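Local coordinates for EreC (Klebsiella pneumoniae, PDB 6XCQ), which probably hydrolyses the lactone ester of macrolide antibiotics such as erythromycin, inactivating the drug and giving its host resistance, at residues K404-Q409 and T415-A420; L303-N308 and V324-H329; E51-L56 and R339-T344; D377-Y382 and C393-D398; V63-G68 and R84-R89. The protein carries 1 engineered substitution. All coordinates share one frame; numbering follows the deposited sequence.

Interaction 1. Residues K404-Q409 and T415-A420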
# COMPACT_ATOMS: atom_id res chain seq x y z
N LYS A 404 0.84 24.18 5.08
CA LYS A 404 0.02 23.38 5.97
C LYS A 404 -0.88 22.40 5.23
O LYS A 404 -1.48 21.53 5.88
CB LYS A 404 -0.86 24.28 6.84
CG LYS A 404 -0.13 24.83 8.06
CD LYS A 404 -0.98 25.85 8.78
CE LYS A 404 -0.30 26.31 10.06
NZ LYS A 404 0.90 27.12 9.73
N ARG A 405 -1.00 22.51 3.91
CA ARG A 405 -1.84 21.62 3.15
C ARG A 405 -1.06 21.09 1.95
O ARG A 405 -0.10 21.70 1.49
CB ARG A 405 -3.16 22.30 2.71
CG ARG A 405 -3.03 23.57 1.89
CD ARG A 405 -4.38 24.30 1.81
NE ARG A 405 -4.56 25.25 2.90
CZ ARG A 405 -5.41 25.08 3.91
NH1 ARG A 405 -6.16 23.99 3.98
NH2 ARG A 405 -5.49 26.00 4.86
N MET A 406 -1.46 19.90 1.48
CA MET A 406 -0.82 19.27 0.33
C MET A 406 -1.88 18.56 -0.49
O MET A 406 -2.85 18.02 0.06
CB MET A 406 0.28 18.28 0.77
CG MET A 406 1.06 17.65 -0.38
SD MET A 406 2.62 16.92 0.20
CE MET A 406 2.00 15.86 1.50
N ARG A 407 -1.69 18.55 -1.81
CA ARG A 407 -2.65 17.89 -2.68
C ARG A 407 -2.75 16.40 -2.34
O ARG A 407 -1.78 15.76 -1.96
CB ARG A 407 -2.25 18.07 -4.14
CG ARG A 407 -2.36 19.54 -4.62
CD ARG A 407 -1.77 19.71 -5.98
NE ARG A 407 -2.46 20.77 -6.73
CZ ARG A 407 -2.14 21.14 -7.96
NH1 ARG A 407 -1.13 20.56 -8.59
NH2 ARG A 407 -2.85 22.08 -8.57
N SER A 408 -3.95 15.87 -2.49
CA SER A 408 -4.16 14.44 -2.30
C SER A 408 -5.36 14.09 -3.18
O SER A 408 -6.45 14.63 -2.98
CB SER A 408 -4.41 14.12 -0.82
OG SER A 408 -4.79 12.77 -0.62
N GLN A 409 -5.14 13.23 -4.17
CA GLN A 409 -6.14 12.99 -5.24
C GLN A 409 -6.47 14.35 -5.85
O GLN A 409 -5.56 15.17 -6.06
CB GLN A 409 -7.34 12.22 -4.69
CG GLN A 409 -7.01 10.81 -4.19
CD GLN A 409 -6.38 9.94 -5.26
OE1 GLN A 409 -5.31 9.39 -5.05
NE2 GLN A 409 -7.07 9.77 -6.41
N THR A 415 -2.41 19.34 7.63
CA THR A 415 -1.77 18.72 8.78
C THR A 415 -0.55 19.56 9.12
O THR A 415 -0.28 20.59 8.49
CB THR A 415 -1.42 17.26 8.47
OG1 THR A 415 -1.01 16.57 9.66
CG2 THR A 415 -0.33 17.21 7.44
N ASN A 416 0.18 19.13 10.15
CA ASN A 416 1.52 19.64 10.43
C ASN A 416 2.48 18.82 9.58
O ASN A 416 2.77 17.66 9.91
CB ASN A 416 1.87 19.53 11.91
CG ASN A 416 3.26 20.07 12.23
OD1 ASN A 416 4.24 19.85 11.51
ND2 ASN A 416 3.35 20.80 13.33
N LEU A 417 3.00 19.42 8.51
CA LEU A 417 3.76 18.65 7.54
C LEU A 417 5.15 18.27 8.04
O LEU A 417 5.73 17.32 7.51
CB LEU A 417 3.83 19.42 6.21
CG LEU A 417 2.47 19.51 5.51
CD1 LEU A 417 2.44 20.67 4.51
CD2 LEU A 417 2.10 18.21 4.80
N SER A 418 5.70 18.98 9.03
CA SER A 418 6.96 18.54 9.62
C SER A 418 6.78 17.24 10.41
O SER A 418 7.68 16.39 10.44
CB SER A 418 7.53 19.62 10.53
OG SER A 418 6.61 19.96 11.56
N GLU A 419 5.64 17.07 11.05
CA GLU A 419 5.36 15.84 11.77
C GLU A 419 4.82 14.76 10.86
O GLU A 419 4.99 13.56 11.14
CB GLU A 419 4.35 16.12 12.87
CG GLU A 419 4.82 17.17 13.85
CD GLU A 419 4.09 17.08 15.15
OE1 GLU A 419 4.75 17.04 16.21
OE2 GLU A 419 2.83 17.05 15.11
N ALA A 420 4.16 15.15 9.76
CA ALA A 420 3.45 14.20 8.92
C ALA A 420 4.38 13.44 7.99
O ALA A 420 4.19 12.24 7.76
CB ALA A 420 2.38 14.94 8.11
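L417 packs against the K404-R405 backbone and M406 where a beta-hairpin, strands 405-408 and 411-414, leads through T415 and N416 into the short helix 417-420. At the open end of the hairpin, T415 N donates to K404 O at 3.0 Å, nearly along the C=O axis and close to straight (N-H...O 163°). From L417 CB, which points toward the strand, the chain passes to CG. Chi1 (-68°) sets CG beside the backbone N, and the fork there sends the two methyls to different partners. CD1 settles on the backbone, 3.8 Å from K404 C and 3.9 Å from R405 N. CD2 turns to the M406 side chain and meets its CE at 4.1 Å. M406 brings that methyl up by running extended from the backbone and bending at its last torsion. The M406 side chain also touches M379 of helix 379-387, so leucine and thioether join a buried apolar patch between the hairpin and helix 379-387. R405 takes the other direction, its NE salt-bridged to D377 and its NH1 to E414, while T415 OG1 bonds with T313 OG1. The helix 417-420 itself is started by N416 at the N-cap: its OD1 accepts from E419 N at 3.1 Å, the donor standing 48° above the amide carbonyl plane.

Interaction 2. Residues L303-N308 and V324-H329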
# COMPACT_ATOMS: atom_id res chain seq x y z
N LEU A 303 8.26 0.98 1.29
CA LEU A 303 6.80 0.81 1.22
C LEU A 303 6.25 1.69 0.11
O LEU A 303 6.45 2.91 0.14
CB LEU A 303 6.13 1.16 2.55
CG LEU A 303 6.62 0.42 3.80
CD1 LEU A 303 5.80 0.88 5.02
CD2 LEU A 303 6.51 -1.08 3.56
N LEU A 304 5.55 1.09 -0.85
CA LEU A 304 4.95 1.83 -1.97
C LEU A 304 3.47 1.95 -1.65
O LEU A 304 2.68 1.03 -1.91
CB LEU A 304 5.20 1.10 -3.29
CG LEU A 304 6.65 0.88 -3.75
CD1 LEU A 304 6.69 0.35 -5.20
CD2 LEU A 304 7.47 2.17 -3.63
N ALA A 305 3.08 3.05 -1.03
CA ALA A 305 1.68 3.24 -0.67
C ALA A 305 1.31 4.70 -0.91
O ALA A 305 2.16 5.53 -1.23
CB ALA A 305 1.42 2.81 0.77
N HIS A 306 0.03 5.01 -0.76
CA HIS A 306 -0.44 6.38 -0.98
C HIS A 306 0.12 7.31 0.09
O HIS A 306 0.43 6.86 1.21
CB HIS A 306 -1.97 6.39 -0.97
CG HIS A 306 -2.59 7.60 -1.61
ND1 HIS A 306 -2.74 8.80 -0.95
CD2 HIS A 306 -3.11 7.79 -2.85
CE1 HIS A 306 -3.33 9.67 -1.75
NE2 HIS A 306 -3.57 9.09 -2.91
N ASN A 307 0.29 8.60 -0.25
CA ASN A 307 0.60 9.63 0.75
C ASN A 307 -0.27 9.48 1.98
O ASN A 307 0.21 9.56 3.12
CB ASN A 307 0.40 11.05 0.18
CG ASN A 307 1.50 11.48 -0.78
OD1 ASN A 307 2.42 10.73 -1.10
ND2 ASN A 307 1.40 12.73 -1.25
N ASN A 308 -1.58 9.31 1.77
CA ASN A 308 -2.52 9.21 2.89
C ASN A 308 -2.24 7.99 3.78
O ASN A 308 -2.62 8.01 4.95
CB ASN A 308 -3.96 9.13 2.38
CG ASN A 308 -4.39 10.39 1.65
OD1 ASN A 308 -3.63 11.33 1.50
ND2 ASN A 308 -5.63 10.40 1.18
N VAL A 324 -6.62 7.26 11.38
CA VAL A 324 -5.23 7.04 11.76
C VAL A 324 -4.56 6.29 10.62
O VAL A 324 -5.03 5.19 10.27
CB VAL A 324 -5.15 6.26 13.08
CG1 VAL A 324 -3.71 5.92 13.40
CG2 VAL A 324 -5.79 7.05 14.20
N PRO A 325 -3.54 6.84 9.98
CA PRO A 325 -2.89 6.14 8.87
C PRO A 325 -1.89 5.11 9.36
O PRO A 325 -1.41 5.17 10.50
CB PRO A 325 -2.17 7.26 8.11
CG PRO A 325 -1.87 8.26 9.19
CD PRO A 325 -2.96 8.17 10.21
N MET A 326 -1.54 4.19 8.46
CA MET A 326 -0.48 3.22 8.73
C MET A 326 0.78 3.91 9.26
O MET A 326 1.38 3.46 10.24
CB MET A 326 -0.17 2.43 7.46
CG MET A 326 1.07 1.54 7.58
SD MET A 326 1.64 0.89 5.99
CE MET A 326 2.20 2.39 5.17
N GLY A 327 1.20 5.01 8.63
CA GLY A 327 2.43 5.66 9.05
C GLY A 327 2.42 6.14 10.50
O GLY A 327 3.47 6.19 11.14
N GLN A 328 1.25 6.51 11.03
CA GLN A 328 1.19 6.99 12.40
C GLN A 328 1.47 5.84 13.38
O GLN A 328 2.10 6.05 14.42
CB GLN A 328 -0.16 7.65 12.70
CG GLN A 328 -0.26 8.28 14.12
CD GLN A 328 -1.50 9.15 14.33
OE1 GLN A 328 -2.33 9.31 13.44
NE2 GLN A 328 -1.62 9.73 15.53
N HIS A 329 1.02 4.63 13.04
CA HIS A 329 1.40 3.46 13.83
C HIS A 329 2.90 3.21 13.74
O HIS A 329 3.58 3.04 14.76
CB HIS A 329 0.65 2.20 13.35
CG HIS A 329 -0.84 2.24 13.56
ND1 HIS A 329 -1.44 1.72 14.69
CD2 HIS A 329 -1.84 2.70 12.78
CE1 HIS A 329 -2.75 1.87 14.59
NE2 HIS A 329 -3.02 2.45 13.43
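L303, on the parallel strand 301-304, meets M326 of helix 326-330 through methyl groups: L303 CD1 lies 3.9 Å from M326 CE. The methionine runs nearly straight out of its helix, with CG opposite the backbone N (chi1 171°), and bends only at the thioether, which turns CE onto the leucine. A305 comes next and offers CB to the same methyl at a looser 4.5 Å. H306 turns from strand to helix: as N-cap of helix 307-310 its ND1 accepts N308 N at 3.0 Å, the donor lying in the ring plane and the bond almost straight at 170°. NE2 of the same ring bonds with Q409 OE1, so the imidazole is held at both nitrogens. N308 then meets the second segment through its backbone, N308 O lying 3.3 Å from P325 CB, while its side-chain OD1 bonds with S408 OG. M326 also touches M285 and A286 of helix 279-295, which places its thioether between that helix and the sheet. No hydrogen bond joins the two segments, so their hold on each other rests on methyl packing and one carbonyl set against a proline ring carbon.

Interaction 3. Residues E51-L56 and R339-T344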
# COMPACT_ATOMS: atom_id res chain seq x y z
N GLU A 51 21.35 13.55 -2.27
CA GLU A 51 22.18 13.56 -1.06
C GLU A 51 21.46 14.21 0.10
O GLU A 51 21.76 13.91 1.26
CB GLU A 51 23.50 14.30 -1.32
N ILE A 52 20.50 15.09 -0.19
CA ILE A 52 19.71 15.75 0.85
C ILE A 52 18.96 14.74 1.72
O ILE A 52 18.64 15.03 2.87
CB ILE A 52 18.76 16.76 0.17
CG1 ILE A 52 17.89 17.51 1.16
CG2 ILE A 52 17.88 16.07 -0.85
CD1 ILE A 52 16.89 18.41 0.45
N LEU A 53 18.70 13.54 1.20
CA LEU A 53 17.97 12.51 1.93
C LEU A 53 18.87 11.62 2.77
O LEU A 53 18.36 10.84 3.59
CB LEU A 53 17.18 11.62 0.97
CG LEU A 53 16.22 12.25 -0.04
CD1 LEU A 53 15.68 11.20 -1.00
CD2 LEU A 53 15.10 12.96 0.68
N THR A 54 20.19 11.66 2.57
CA THR A 54 21.04 10.66 3.21
C THR A 54 20.96 10.70 4.73
O THR A 54 20.84 9.63 5.34
CB THR A 54 22.48 10.80 2.71
OG1 THR A 54 22.56 10.35 1.35
CG2 THR A 54 23.43 9.96 3.54
N PRO A 55 20.99 11.87 5.40
CA PRO A 55 20.82 11.87 6.87
C PRO A 55 19.54 11.22 7.35
O PRO A 55 19.56 10.46 8.33
CB PRO A 55 20.86 13.36 7.22
CG PRO A 55 21.66 13.96 6.17
CD PRO A 55 21.28 13.23 4.91
N LEU A 56 18.40 11.53 6.72
CA LEU A 56 17.16 10.96 7.23
C LEU A 56 17.06 9.48 6.92
O LEU A 56 16.37 8.75 7.64
CB LEU A 56 15.95 11.74 6.67
CG LEU A 56 15.40 11.56 5.25
CD1 LEU A 56 14.48 10.34 5.16
CD2 LEU A 56 14.63 12.82 4.85
N ARG A 339 10.56 6.23 7.99
CA ARG A 339 10.58 7.52 7.30
C ARG A 339 9.52 7.51 6.20
O ARG A 339 9.30 6.47 5.58
CB ARG A 339 11.96 7.82 6.68
CG ARG A 339 13.15 7.64 7.63
CD ARG A 339 13.28 8.73 8.69
NE ARG A 339 14.51 8.50 9.45
CZ ARG A 339 14.59 7.87 10.62
NH1 ARG A 339 13.49 7.42 11.23
NH2 ARG A 339 15.77 7.68 11.20
N ALA A 340 8.89 8.66 5.96
CA ALA A 340 7.81 8.79 4.98
C ALA A 340 8.13 9.92 4.01
O ALA A 340 8.29 11.07 4.43
CB ALA A 340 6.47 9.06 5.67
N ILE A 341 8.17 9.61 2.72
CA ILE A 341 8.41 10.61 1.69
C ILE A 341 7.12 10.76 0.88
O ILE A 341 6.71 9.83 0.17
CB ILE A 341 9.60 10.25 0.80
CG1 ILE A 341 10.81 9.86 1.67
CG2 ILE A 341 9.92 11.42 -0.14
CD1 ILE A 341 12.07 9.53 0.91
N ALA A 342 6.45 11.90 1.03
CA ALA A 342 5.27 12.20 0.22
C ALA A 342 5.68 12.64 -1.18
O ALA A 342 6.74 13.24 -1.37
CB ALA A 342 4.44 13.31 0.87
N PHE A 343 4.84 12.30 -2.17
CA PHE A 343 5.01 12.74 -3.55
C PHE A 343 3.84 13.65 -3.90
O PHE A 343 2.69 13.25 -3.71
CB PHE A 343 5.01 11.58 -4.55
CG PHE A 343 6.24 10.74 -4.57
CD1 PHE A 343 7.05 10.61 -3.45
CD2 PHE A 343 6.55 10.00 -5.70
CE1 PHE A 343 8.18 9.78 -3.47
CE2 PHE A 343 7.67 9.18 -5.73
CZ PHE A 343 8.49 9.08 -4.61
N THR A 344 4.11 14.83 -4.46
CA THR A 344 3.03 15.67 -4.94
C THR A 344 3.44 16.25 -6.30
O THR A 344 4.43 15.84 -6.90
CB THR A 344 2.65 16.73 -3.90
OG1 THR A 344 1.43 17.36 -4.33
CG2 THR A 344 3.76 17.76 -3.72
O HOH W 1 18.17 9.16 10.35
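L56 O accepts a hydrogen bond from R339 NE at 2.6 Å, a short contact that is bent at the hydrogen, 142°. The donor lies in the carbonyl plane, and the oxygen stands slightly tilted, by 18°, from the guanidinium plane. A water extends this grip: it accepts from R339 NH2 at 2.9 Å and lies 2.8 Å from P55 O, to which it can donate. Successive carbonyls at the end of the short turn of helix 54-57 are therefore reached by one guanidinium, once directly and once through water. NH1 faces another way and bonds with E336 O. The arginine arrives by a bend at its second torsion (chi2 -73°), which brings its aliphatic part alongside L56: CD1 of L56 sits 3.9 Å from both CB and CG of R339, the two side chains sliding past each other in opposite directions. Strand 338-345 is an inner strand of the mixed eight-stranded sheet, between 423-427 and 62-65, and the helical turn 54-57 precedes 62-65 in the chain, so the contact sets that turn on one face of the sheet. Two residues further along the strand, on the same face as R339, I341 CD1 lies 4.4 Å from L53 CD1. The same leucine is packed by L394 of strand 392-396 and by A423 of strand 423-427. L56, for its part, touches L396 of strand 392-396.

Interaction 4. Residues D377-Y382 and C393-D398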
# COMPACT_ATOMS: atom_id res chain seq x y z
N ASP A 377 -0.60 28.77 1.66
CA ASP A 377 -0.18 27.84 2.71
C ASP A 377 -0.19 26.40 2.21
O ASP A 377 -0.51 25.47 2.96
CB ASP A 377 -1.05 27.99 3.95
CG ASP A 377 -2.52 27.82 3.67
OD1 ASP A 377 -2.91 27.41 2.55
OD2 ASP A 377 -3.31 28.11 4.59
N SER A 378 0.14 26.18 0.94
CA SER A 378 0.25 24.82 0.43
C SER A 378 1.71 24.40 0.28
O SER A 378 2.61 25.23 0.14
CB SER A 378 -0.49 24.70 -0.91
OG SER A 378 0.25 25.26 -1.96
N MET A 379 1.95 23.09 0.39
CA MET A 379 3.30 22.59 0.13
C MET A 379 3.71 22.87 -1.31
O MET A 379 4.88 23.13 -1.60
CB MET A 379 3.36 21.09 0.43
CG MET A 379 4.73 20.46 0.14
SD MET A 379 6.13 21.17 1.05
CE MET A 379 5.58 20.96 2.71
N GLU A 380 2.74 22.81 -2.23
CA GLU A 380 3.02 23.11 -3.63
C GLU A 380 3.56 24.52 -3.81
O GLU A 380 4.46 24.75 -4.62
CB GLU A 380 1.75 22.90 -4.46
CG GLU A 380 1.32 21.42 -4.58
CD GLU A 380 0.68 20.85 -3.32
OE1 GLU A 380 0.16 21.63 -2.49
OE2 GLU A 380 0.68 19.60 -3.16
N GLN A 381 3.02 25.48 -3.06
CA GLN A 381 3.51 26.85 -3.21
C GLN A 381 4.92 26.99 -2.68
O GLN A 381 5.75 27.72 -3.24
CB GLN A 381 2.59 27.84 -2.50
CG GLN A 381 3.04 29.29 -2.70
CD GLN A 381 2.91 29.73 -4.14
OE1 GLN A 381 1.84 29.66 -4.72
NE2 GLN A 381 4.02 30.17 -4.73
N TYR A 382 5.20 26.30 -1.57
CA TYR A 382 6.55 26.28 -1.01
C TYR A 382 7.55 25.75 -2.02
O TYR A 382 8.64 26.30 -2.19
CB TYR A 382 6.55 25.43 0.25
CG TYR A 382 7.88 25.32 0.97
CD1 TYR A 382 8.24 26.24 1.95
CD2 TYR A 382 8.75 24.27 0.70
CE1 TYR A 382 9.45 26.13 2.62
CE2 TYR A 382 9.95 24.14 1.36
CZ TYR A 382 10.29 25.07 2.32
OH TYR A 382 11.49 24.95 2.98
N CYS A 393 11.51 18.62 -7.62
CA CYS A 393 12.06 19.22 -6.41
C CYS A 393 11.99 18.22 -5.26
O CYS A 393 11.03 17.47 -5.13
CB CYS A 393 11.31 20.50 -6.07
SG CYS A 393 11.94 21.35 -4.60
N LEU A 394 13.00 18.26 -4.40
CA LEU A 394 13.05 17.43 -3.20
C LEU A 394 13.34 18.33 -2.00
O LEU A 394 14.32 19.08 -2.02
CB LEU A 394 14.13 16.36 -3.34
CG LEU A 394 14.43 15.36 -2.24
CD1 LEU A 394 13.17 14.61 -1.86
CD2 LEU A 394 15.48 14.40 -2.77
N THR A 395 12.50 18.25 -0.96
CA THR A 395 12.60 19.13 0.19
C THR A 395 12.38 18.34 1.48
O THR A 395 11.56 17.43 1.53
CB THR A 395 11.59 20.30 0.12
OG1 THR A 395 11.88 21.25 1.15
CG2 THR A 395 10.15 19.83 0.30
N LEU A 396 13.15 18.68 2.51
CA LEU A 396 12.85 18.21 3.85
C LEU A 396 11.71 19.05 4.43
O LEU A 396 11.38 20.11 3.90
CB LEU A 396 14.08 18.29 4.75
CG LEU A 396 15.35 17.70 4.16
CD1 LEU A 396 16.53 17.98 5.08
CD2 LEU A 396 15.22 16.19 3.89
N THR A 397 11.10 18.55 5.49
CA THR A 397 9.96 19.25 6.08
C THR A 397 10.28 19.89 7.42
O THR A 397 9.41 20.57 7.97
CB THR A 397 8.79 18.28 6.27
OG1 THR A 397 9.23 17.18 7.09
CG2 THR A 397 8.30 17.77 4.93
N ASP A 398 11.46 19.65 7.97
CA ASP A 398 11.82 20.16 9.29
C ASP A 398 12.50 21.52 9.12
O ASP A 398 13.70 21.69 9.32
CB ASP A 398 12.71 19.16 10.04
CG ASP A 398 13.01 19.61 11.46
OD1 ASP A 398 12.35 20.55 11.95
OD2 ASP A 398 13.91 19.01 12.09
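M379 and T395 make the purely dispersive part of this contact: M379 SD lies 4.3 Å from T395 CG2, the methyl that stands between the threonine's backbone N and carbonyl carbon. The methionine also packs on M401 and I424, so its sulfur belongs to a wider apolar cluster. The second approach, of ring edge to hydroxyl oxygen, is made by Y382, whose ring runs out with CG opposite the backbone N (chi1 -179°) and turns an edge to the strand. T395 OG1 lies in the plane of that ring, 3.5 Å from CE2 and 4.1 Å from OH of Y382, so the hydroxyl meets the rim of the tyrosine and not its face. That threonine oxygen bonds with T32 O, and L396 O is also within its reach, at 3.0 Å. Helix 379-387 is followed, after a short connection, by strand 392-396, which runs antiparallel between strands 33-36 and 423-427 of the mixed sheet. M379 and Y382, one turn apart on the helix, both direct their side chains to T395 on the strand. Covalent linkage adds to this: C393, near the start of the strand, forms a disulfide with C387 at the end of the helix. Capping forms the last group. S378 sits at the N-cap, and its OG accepts from Q381 N at 3.0 Å with an angle of 148°, while the same hydroxyl bonds with R375 O.

Interaction 5. Residues V63-G68 and R84-R89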
# COMPACT_ATOMS: atom_id res chain seq x y z
N VAL A 63 11.21 2.86 4.76
CA VAL A 63 11.06 4.13 4.05
C VAL A 63 9.86 4.01 3.12
O VAL A 63 9.82 3.13 2.25
CB VAL A 63 12.33 4.52 3.27
CG1 VAL A 63 12.05 5.78 2.44
CG2 VAL A 63 13.48 4.80 4.23
N GLY A 64 8.89 4.90 3.30
CA GLY A 64 7.74 4.93 2.42
C GLY A 64 7.95 5.94 1.30
O GLY A 64 8.36 7.07 1.55
N LEU A 65 7.68 5.50 0.06
CA LEU A 65 7.66 6.36 -1.12
C LEU A 65 6.20 6.51 -1.53
O LEU A 65 5.56 5.54 -1.95
CB LEU A 65 8.49 5.77 -2.27
CG LEU A 65 9.97 5.43 -2.00
CD1 LEU A 65 10.57 4.73 -3.21
CD2 LEU A 65 10.78 6.68 -1.68
N GLY A 66 5.67 7.72 -1.38
CA GLY A 66 4.25 7.96 -1.55
C GLY A 66 3.84 8.17 -3.00
O GLY A 66 4.56 7.90 -3.96
N GLU A 67 2.60 8.61 -3.14
CA GLU A 67 2.10 9.17 -4.38
C GLU A 67 0.89 9.99 -3.99
O GLU A 67 0.08 9.54 -3.17
CB GLU A 67 1.74 8.08 -5.42
CG GLU A 67 0.85 6.97 -4.89
CD GLU A 67 0.52 5.92 -5.96
OE1 GLU A 67 1.16 5.91 -7.03
OE2 GLU A 67 -0.40 5.11 -5.73
N GLY A 68 0.81 11.22 -4.50
CA GLY A 68 -0.31 12.07 -4.15
C GLY A 68 -1.60 11.65 -4.80
O GLY A 68 -2.68 12.08 -4.36
N ARG A 84 16.05 2.98 -6.85
CA ARG A 84 17.47 2.89 -7.20
C ARG A 84 18.35 3.50 -6.11
O ARG A 84 19.34 2.89 -5.69
CB ARG A 84 17.73 3.59 -8.54
CG ARG A 84 17.51 2.71 -9.75
CD ARG A 84 18.26 3.26 -10.95
NE ARG A 84 19.69 3.06 -10.78
CZ ARG A 84 20.63 3.72 -11.46
NH1 ARG A 84 20.28 4.65 -12.35
NH2 ARG A 84 21.91 3.46 -11.23
N TYR A 85 18.00 4.69 -5.64
CA TYR A 85 18.80 5.34 -4.60
C TYR A 85 18.83 4.53 -3.31
O TYR A 85 19.89 4.34 -2.70
CB TYR A 85 18.25 6.74 -4.34
CG TYR A 85 18.77 7.38 -3.08
CD1 TYR A 85 20.08 7.85 -3.00
CD2 TYR A 85 17.96 7.52 -1.97
CE1 TYR A 85 20.55 8.45 -1.85
CE2 TYR A 85 18.42 8.11 -0.82
CZ TYR A 85 19.71 8.57 -0.76
OH TYR A 85 20.16 9.16 0.40
N LEU A 86 17.67 4.05 -2.86
CA LEU A 86 17.61 3.33 -1.60
C LEU A 86 18.29 1.97 -1.71
O LEU A 86 18.99 1.53 -0.78
CB LEU A 86 16.16 3.16 -1.15
CG LEU A 86 15.46 4.46 -0.75
CD1 LEU A 86 13.94 4.24 -0.59
CD2 LEU A 86 16.09 4.99 0.52
N VAL A 87 18.13 1.30 -2.85
CA VAL A 87 18.75 -0.00 -3.03
C VAL A 87 20.25 0.15 -3.21
O VAL A 87 21.04 -0.48 -2.49
CB VAL A 87 18.11 -0.74 -4.23
CG1 VAL A 87 18.99 -1.92 -4.64
CG2 VAL A 87 16.73 -1.21 -3.86
N GLU A 88 20.67 1.00 -4.14
CA GLU A 88 22.09 1.02 -4.50
C GLU A 88 22.95 1.81 -3.54
O GLU A 88 24.16 1.58 -3.48
CB GLU A 88 22.26 1.57 -5.91
CG GLU A 88 21.59 0.71 -6.94
CD GLU A 88 21.72 1.31 -8.31
OE1 GLU A 88 22.59 2.19 -8.46
OE2 GLU A 88 20.95 0.92 -9.21
N ARG A 89 22.37 2.73 -2.77
CA ARG A 89 23.19 3.55 -1.89
C ARG A 89 22.94 3.31 -0.42
O ARG A 89 23.79 3.67 0.40
CB ARG A 89 22.99 5.04 -2.20
CG ARG A 89 23.56 5.42 -3.55
CD ARG A 89 25.09 5.28 -3.58
NE ARG A 89 25.66 5.84 -4.81
CZ ARG A 89 25.92 7.13 -4.99
NH1 ARG A 89 25.69 8.01 -4.01
NH2 ARG A 89 26.43 7.55 -6.14
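V63 and L86 make the closest backbone approach between strand 62-65 and helix 73-90, their CA atoms 8.7 Å apart, so side chains alone bridge the two. L86 carries the contact from the helix. Its CG lies beside the backbone N and opposite the carbonyl carbon (chi1 -68°), and with chi2 extended, CD1 reaches the strand. There the methyl meets V63 CG1 at 3.9 Å and L65 CD2 at 4.1 Å, a single carbon shared by two strand residues. V63 crosses the leucine at a slant, whereas L65 and L86 reach toward each other tip to tip. G64, between them in the strand, has no side chain, and the alternation of the strand puts V63 and L65 on the same face, the one turned to the helix. L86 also rests on I302 of strand 301-304. On another side of the helix, R84 and E88, one turn apart, form a salt bridge. The arginine grips side-on, NE to E88 OE2 at 2.9 Å and NH2 to E88 OE1 at 3.1 Å, the second using the syn lone pair; OE2 is met from above the carboxylate plane. E88 OE2 also bonds with Y142 OH of helix 126-146, which joins the two helices. Strand 62-65, helix 73-90 and strand 94-97 form a beta-alpha-beta crossover, both strands being parallel in the mixed sheet with 301-304 between them, and L86 lies on the face of helix 73-90 that packs on strands 62-65 and 301-304.

How the interactions relate
Interactions 2 to 5 all reach the mixed eight-stranded sheet; interaction 1 joins its neighbouring two-stranded hairpin to a short helix. Interactions 5 and 3 are the closest pair, centres about 8 Å apart, on adjacent strands 62-65 and 338-345, and strand 301-304 of interaction 2 flanks 62-65 on its other side. Interaction 4 lies in the outer sheet, centres about 9 Å from interaction 1 and about 18 Å from interaction 5. Along the chain interaction 5 follows 51-56; then come 2, 339-344, 4 and 1, so interaction 3 ties an early segment to a late one across interactions 5 and 2. Q409-H306 and S408-N308 join the hairpin to the segment following strand 301-304.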